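Local coordinates for protein diaminopimelate decarboxylase (Phaeodactylum tricornutum, PDB 7JPJ) that probably decarboxylates diaminopimelate to lysine with pyridoxal 5'-phosphate as cofactor, and works as a dimer, at residues K36-E39 with A40-C44; P280-Y283 with L284-A288; I10-T13 with P14-K18. All coordinates share one frame; numbering follows the deposited sequence.

Contact 1: residues K36-E39 with A40-C44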
loop_
_atom_site.group_PDB
_atom_site.type_symbol
_atom_site.label_atom_id
_atom_site.label_comp_id
_atom_site.label_asym_id
_atom_site.label_seq_id
_atom_site.Cartn_x
_atom_site.Cartn_y
_atom_site.Cartn_z
ATOM N N LYS A 36 -16.402 21.065 -2.660
ATOM C CA LYS A 36 -15.210 21.036 -1.819
ATOM C C LYS A 36 -13.938 21.293 -2.623
ATOM O O LYS A 36 -12.946 21.781 -2.069
ATOM C CB LYS A 36 -15.119 19.698 -1.087
ATOM C CG LYS A 36 -15.920 19.645 0.206
ATOM C CD LYS A 36 -15.214 20.414 1.308
ATOM C CE LYS A 36 -16.067 20.519 2.555
ATOM N NZ LYS A 36 -15.326 21.166 3.672
ATOM N N LEU A 37 -13.941 20.973 -3.918
ATOM C CA LEU A 37 -12.790 21.298 -4.753
ATOM C C LEU A 37 -12.697 22.795 -5.017
ATOM O O LEU A 37 -11.591 23.338 -5.124
ATOM C CB LEU A 37 -12.860 20.535 -6.076
ATOM C CG LEU A 37 -12.582 19.032 -6.047
ATOM C CD1 LEU A 37 -13.000 18.403 -7.362
ATOM C CD2 LEU A 37 -11.112 18.752 -5.758
ATOM N N GLU A 38 -13.842 23.474 -5.122
ATOM C CA GLU A 38 -13.838 24.906 -5.402
ATOM C C GLU A 38 -13.331 25.707 -4.209
ATOM O O GLU A 38 -12.616 26.700 -4.382
ATOM C CB GLU A 38 -15.241 25.363 -5.798
ATOM C CG GLU A 38 -15.261 26.611 -6.653
ATOM C CD GLU A 38 -16.651 27.195 -6.802
ATOM O OE1 GLU A 38 -17.237 27.607 -5.779
ATOM O OE2 GLU A 38 -17.156 27.247 -7.943
ATOM N N GLU A 39 -13.703 25.297 -2.993
ATOM C CA GLU A 39 -13.223 25.983 -1.796
ATOM C C GLU A 39 -11.707 25.911 -1.685
ATOM O O GLU A 39 -11.055 26.910 -1.364
ATOM C CB GLU A 39 -13.876 25.382 -0.552
ATOM C CG GLU A 39 -15.390 25.287 -0.619
ATOM C CD GLU A 39 -15.987 24.645 0.624
ATOM O OE1 GLU A 39 -15.207 24.161 1.477
ATOM O OE2 GLU A 39 -17.232 24.636 0.751
ATOM N N ALA A 40 -11.128 24.736 -1.942
ATOM C CA ALA A 40 -9.681 24.590 -1.829
ATOM C C ALA A 40 -8.965 25.334 -2.947
ATOM O O ALA A 40 -7.935 25.979 -2.710
ATOM C CB ALA A 40 -9.300 23.112 -1.835
ATOM N N ALA A 41 -9.495 25.259 -4.170
ATOM C CA ALA A 41 -8.882 25.961 -5.292
ATOM C C ALA A 41 -8.858 27.464 -5.050
ATOM O O ALA A 41 -7.829 28.121 -5.243
ATOM C CB ALA A 41 -9.629 25.634 -6.585
ATOM N N ASP A 42 -9.990 28.025 -4.617
ATOM C CA ASP A 42 -10.053 29.457 -4.344
ATOM C C ASP A 42 -9.150 29.840 -3.177
ATOM O O ASP A 42 -8.490 30.884 -3.214
ATOM C CB ASP A 42 -11.499 29.869 -4.067
ATOM C CG ASP A 42 -12.260 30.221 -5.334
ATOM O OD1 ASP A 42 -11.623 30.323 -6.407
ATOM O OD2 ASP A 42 -13.498 30.385 -5.257
ATOM N N ALA A 43 -9.107 29.008 -2.133
ATOM C CA ALA A 43 -8.259 29.309 -0.986
ATOM C C ALA A 43 -6.785 29.325 -1.366
ATOM O O ALA A 43 -6.006 30.093 -0.792
ATOM C CB ALA A 43 -8.508 28.300 0.133
ATOM N N CYS A 44 -6.379 28.490 -2.325
ATOM C CA CYS A 44 -4.980 28.470 -2.738
ATOM C C CYS A 44 -4.665 29.603 -3.706
ATOM O O CYS A 44 -3.599 30.220 -3.614
ATOM C CB CYS A 44 -4.633 27.120 -3.364
ATOM S SG CYS A 44 -4.703 25.733 -2.210
#
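Glu38 and Asp42 stand one turn apart on the helix 34-45. The amide N of Asp42 bonds to Glu38 O at 3.0 Å, with a nearly straight N-H (167°). Ala41 to Leu37 and Ala43 to Glu39 repeat this pattern. The bond from Ala40 N to Lys36 O is weak. The carboxylates of Glu38 and Asp42 stand on the same side of the helix, their charged atoms not touching. Glu38 OE1 and Asp42 OD2 are 4.7 Å apart and would both be negative if ionised. A long salt bridge joins Lys36 NZ to Glu39 OE1 at 3.7 Å. Glu39 reaches it with CG beside its backbone N (chi1 -51°) and the chain extended beyond. Further out, Lys417 pairs weakly with Glu38, and Lys74 with Asp42. Leu37 turns inward against Ile67, Tyr70 and Phe71 of helix 65-73. Cys44 packs on Tyr283 and Leu284 of helix 282-285. The helix is thus amphipathic, with an apolar side in the fold and a charged, mostly acidic outer side. The two nearby carboxylates would tend to repel, and the lysines probably offset this in part.

Contact 2: residues P280-Y283 with L284-A288. With SO4 (sulfate ion), chain D.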
loop_
_atom_site.group_PDB
_atom_site.type_symbol
_atom_site.label_atom_id
_atom_site.label_comp_id
_atom_site.label_asym_id
_atom_site.label_seq_id
_atom_site.Cartn_x
_atom_site.Cartn_y
_atom_site.Cartn_z
ATOM N N PRO A 280 0.584 22.450 -3.449
ATOM C CA PRO A 280 -0.259 21.732 -2.484
ATOM C C PRO A 280 -0.856 20.476 -3.106
ATOM O O PRO A 280 -1.335 20.493 -4.242
ATOM C CB PRO A 280 -1.348 22.752 -2.136
ATOM C CG PRO A 280 -1.481 23.564 -3.362
ATOM C CD PRO A 280 -0.103 23.642 -3.978
ATOM N N GLY A 281 -0.810 19.382 -2.354
ATOM C CA GLY A 281 -1.474 18.162 -2.759
ATOM C C GLY A 281 -2.636 17.847 -1.840
ATOM O O GLY A 281 -3.797 17.846 -2.263
ATOM N N THR A 282 -2.321 17.591 -0.568
ATOM C CA THR A 282 -3.354 17.330 0.428
ATOM C C THR A 282 -4.352 18.482 0.507
ATOM O O THR A 282 -5.568 18.268 0.471
ATOM C CB THR A 282 -2.702 17.085 1.788
ATOM O OG1 THR A 282 -1.778 15.995 1.686
ATOM C CG2 THR A 282 -3.751 16.760 2.839
ATOM N N TYR A 283 -3.851 19.718 0.587
ATOM C CA TYR A 283 -4.719 20.870 0.815
ATOM C C TYR A 283 -5.770 21.050 -0.274
ATOM O O TYR A 283 -6.784 21.711 -0.032
ATOM C CB TYR A 283 -3.879 22.144 0.933
ATOM C CG TYR A 283 -4.525 23.236 1.758
ATOM C CD1 TYR A 283 -4.317 23.310 3.130
ATOM C CD2 TYR A 283 -5.341 24.196 1.166
ATOM C CE1 TYR A 283 -4.905 24.310 3.890
ATOM C CE2 TYR A 283 -5.932 25.197 1.918
ATOM C CZ TYR A 283 -5.709 25.250 3.278
ATOM O OH TYR A 283 -6.295 26.244 4.029
ATOM N N LEU A 284 -5.565 20.472 -1.454
ATOM C CA LEU A 284 -6.489 20.691 -2.558
ATOM C C LEU A 284 -7.569 19.623 -2.671
ATOM O O LEU A 284 -8.680 19.932 -3.115
ATOM C CB LEU A 284 -5.718 20.767 -3.878
ATOM C CG LEU A 284 -5.135 22.122 -4.271
ATOM C CD1 LEU A 284 -4.087 21.943 -5.350
ATOM C CD2 LEU A 284 -6.233 23.060 -4.752
ATOM N N VAL A 285 -7.284 18.380 -2.279
ATOM C CA VAL A 285 -8.169 17.270 -2.621
ATOM C C VAL A 285 -8.564 16.431 -1.408
ATOM O O VAL A 285 -9.472 15.596 -1.502
ATOM C CB VAL A 285 -7.523 16.374 -3.697
ATOM C CG1 VAL A 285 -7.369 17.130 -5.008
ATOM C CG2 VAL A 285 -6.180 15.844 -3.219
ATOM N N ALA A 286 -7.895 16.630 -0.269
ATOM C CA ALA A 286 -8.124 15.782 0.899
ATOM C C ALA A 286 -9.586 15.759 1.330
ATOM O O ALA A 286 -10.240 14.714 1.254
ATOM C CB ALA A 286 -7.258 16.231 2.077
ATOM N N MET A 287 -10.108 16.900 1.784
ATOM C CA MET A 287 -11.496 16.975 2.233
ATOM C C MET A 287 -12.496 16.901 1.091
ATOM O O MET A 287 -13.702 16.872 1.355
ATOM C CB MET A 287 -11.730 18.264 3.025
ATOM C CG MET A 287 -10.819 18.436 4.229
ATOM S SD MET A 287 -10.730 17.000 5.319
ATOM C CE MET A 287 -12.461 16.711 5.680
ATOM N N ALA A 288 -12.039 16.877 -0.157
ATOM C CA ALA A 288 -12.938 16.821 -1.299
ATOM C C ALA A 288 -13.335 15.402 -1.675
ATOM O O ALA A 288 -14.200 15.227 -2.539
ATOM C CB ALA A 288 -12.301 17.510 -2.510
HETATM S S SO4 D . 1.310 17.500 0.271
HETATM O O1 SO4 D . 0.719 17.152 1.561
HETATM O O2 SO4 D . 1.133 18.930 0.027
HETATM O O3 SO4 D . 0.658 16.742 -0.792
HETATM O O4 SO4 D . 2.732 17.167 0.288
#
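Pro280 and Leu284 meet at an angle, the ring CG of Pro280 lying 3.7 Å from Leu284 CD1. Thr282 and Ala286 meet by their methyl groups, with Thr282 CG2 3.6 Å from Ala286 CB. Thr282 points its two branches to different partners. CG2 is anti to the backbone N (chi1 -57° for OG1) and lies against Ala286. OG1 sits beside the backbone N and gives a hydrogen bond to sulfate O1 at 2.8 Å. Gly281 N and Thr282 N bond to sulfate O2 and O3, each at 3.1 Å. Gly238 N and Tyr395 OH also bind this ion, which probably comes from the crystallisation liquor. Its place at the start of helix 282-285, close to Lys60, the predicted cofactor lysine, is consistent with the phosphate site of pyridoxal phosphate. The N-terminal end of the helix, with these two N-H groups, would probably favour the negative charge. Thr282 O accepts two amides. Ala286 N lies in its carbonyl plane at 2.9 Å, while Val285 N stands above that plane. The ring of Tyr283 leaves with CG anti to the backbone N (chi1 -154°), and its OH bonds to Thr250 O. Bound D-lysine touches Thr282. The short helix follows strand 275-278 of the parallel barrel sheet. Pro280 packs on Val55 and Leu284 on Tyr57, both of strand 53-58. Helices 34-45 and 65-73 supply Cys44, Ile67 and Phe71 against Leu284 and Val285.

Contact 3: residues I10-T13 with P14-K18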
loop_
_atom_site.group_PDB
_atom_site.type_symbol
_atom_site.label_atom_id
_atom_site.label_comp_id
_atom_site.label_asym_id
_atom_site.label_seq_id
_atom_site.Cartn_x
_atom_site.Cartn_y
_atom_site.Cartn_z
ATOM N N ILE A 10 -19.263 15.075 5.817
ATOM C CA ILE A 10 -18.686 16.369 5.357
ATOM C C ILE A 10 -19.448 16.879 4.123
ATOM O O ILE A 10 -19.692 18.093 4.069
ATOM C CB ILE A 10 -17.157 16.274 5.171
ATOM C CG1 ILE A 10 -16.416 16.433 6.499
ATOM C CG2 ILE A 10 -16.628 17.228 4.116
ATOM C CD1 ILE A 10 -16.877 17.611 7.309
ATOM N N PHE A 11 -19.836 16.011 3.184
ATOM C CA PHE A 11 -20.580 16.545 2.049
ATOM C C PHE A 11 -21.636 15.581 1.510
ATOM O O PHE A 11 -22.134 15.794 0.397
ATOM C CB PHE A 11 -19.630 16.965 0.908
ATOM C CG PHE A 11 -18.783 15.844 0.351
ATOM C CD1 PHE A 11 -19.278 14.995 -0.630
ATOM C CD2 PHE A 11 -17.477 15.663 0.784
ATOM C CE1 PHE A 11 -18.496 13.970 -1.150
ATOM C CE2 PHE A 11 -16.687 14.641 0.266
ATOM C CZ PHE A 11 -17.199 13.796 -0.703
ATOM N N LEU A 12 -22.014 14.549 2.265
ATOM C CA LEU A 12 -22.949 13.533 1.783
ATOM C C LEU A 12 -24.102 13.370 2.765
ATOM O O LEU A 12 -23.905 12.877 3.880
ATOM C CB LEU A 12 -22.246 12.191 1.571
ATOM C CG LEU A 12 -21.326 12.056 0.358
ATOM C CD1 LEU A 12 -20.783 10.641 0.269
ATOM C CD2 LEU A 12 -22.060 12.439 -0.918
ATOM N N THR A 13 -25.299 13.771 2.348
ATOM C CA THR A 13 -26.509 13.404 3.064
ATOM C C THR A 13 -26.862 11.953 2.746
ATOM O O THR A 13 -26.328 11.372 1.797
ATOM C CB THR A 13 -27.663 14.329 2.676
ATOM O OG1 THR A 13 -28.034 14.093 1.313
ATOM C CG2 THR A 13 -27.267 15.787 2.851
ATOM N N PRO A 14 -27.741 11.332 3.539
ATOM C CA PRO A 14 -28.171 9.965 3.193
ATOM C C PRO A 14 -28.774 9.858 1.803
ATOM O O PRO A 14 -28.645 8.808 1.163
ATOM C CB PRO A 14 -29.195 9.636 4.286
ATOM C CG PRO A 14 -28.786 10.479 5.443
ATOM C CD PRO A 14 -28.249 11.752 4.858
ATOM N N GLU A 15 -29.423 10.916 1.310
ATOM C CA GLU A 15 -29.941 10.890 -0.055
ATOM C C GLU A 15 -28.811 10.987 -1.075
ATOM O O GLU A 15 -28.814 10.271 -2.083
ATOM C CB GLU A 15 -30.944 12.026 -0.259
ATOM C CG GLU A 15 -32.306 11.802 0.393
ATOM C CD GLU A 15 -32.317 12.120 1.882
ATOM O OE1 GLU A 15 -31.261 12.526 2.418
ATOM O OE2 GLU A 15 -33.388 11.971 2.514
ATOM N N THR A 16 -27.840 11.870 -0.830
ATOM C CA THR A 16 -26.726 12.024 -1.761
ATOM C C THR A 16 -25.833 10.790 -1.782
ATOM O O THR A 16 -25.224 10.486 -2.816
ATOM C CB THR A 16 -25.895 13.256 -1.401
ATOM O OG1 THR A 16 -26.761 14.315 -0.975
ATOM C CG2 THR A 16 -25.098 13.725 -2.606
ATOM N N ALA A 17 -25.733 10.076 -0.657
ATOM C CA ALA A 17 -24.910 8.871 -0.613
ATOM C C ALA A 17 -25.520 7.762 -1.464
ATOM O O ALA A 17 -24.825 7.127 -2.264
ATOM C CB ALA A 17 -24.729 8.410 0.834
ATOM N N LYS A 18 -26.811 7.487 -1.323
ATOM C CA LYS A 18 -27.456 6.472 -2.188
ATOM C C LYS A 18 -27.390 6.893 -3.655
ATOM O O LYS A 18 -27.285 6.010 -4.489
ATOM C CB LYS A 18 -28.907 6.204 -1.792
ATOM C CG LYS A 18 -29.291 4.742 -1.640
ATOM C CD LYS A 18 -30.762 4.508 -1.868
ATOM C CE LYS A 18 -31.042 3.321 -2.764
ATOM N NZ LYS A 18 -32.473 2.935 -2.734
#
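Thr13 and Thr16 meet through their hydroxyls, OG1 to OG1 at 2.6 Å, and either could be the donor. Thr13 holds the N-cap position of helix 14-24. Its OG1 lies between the backbone N and the carbonyl carbon (chi1 68°), which turns it over the first turn of the helix. Thr13 O takes the amide of Ala17 at 2.8 Å, nearly along the C=O axis. This is the close-packed part. Ala17 CB also touches the same oxygen, at 3.5 Å. Next to the hydroxyl pair, Leu12 CD2 meets the methyl CG2 of Thr16 at 3.7 Å, the two side chains set at an angle. Leu12 in turn packs on Val292 of strand 289-300. Pro14 is buried too, and leans on Pro335 and Ser340. The other side is looser. Glu15 is exposed there, and its chain bends at chi2 (81°). Glu15 OE1 lies 3.8 Å from Thr13 OG1. Ser340 N bonds to Glu15 OE2 and holds that end. The chemistry is that of a helix start: the first helical residue is a proline with no N-H to give, and a threonine before it turns both its hydroxyl and its carbonyl to the first turn.

How the contacts relate
Each contact is local, so none closes a long loop. They follow one another along the chain without nesting or crossing. Contact 3 opens helix 14-24. Strand 29-33 comes next, and contact 1 lies on the helix 34-45 that follows it. Most of the barrel domain then passes before contact 2. Strand 289-300 leaves contact 2 and pairs antiparallel with strand 29-33. Contacts 1 and 2 pack directly, with Ala40 CB 3.4 Å from Tyr283 O. Contact 3 reaches both from the N-terminal loop: Ile10 meets Lys36, and Phe11 meets the carbonyls of Met287 and Ala288. There the barrel region adjoins strands 29-33 and 289-300 of the mixed sheet.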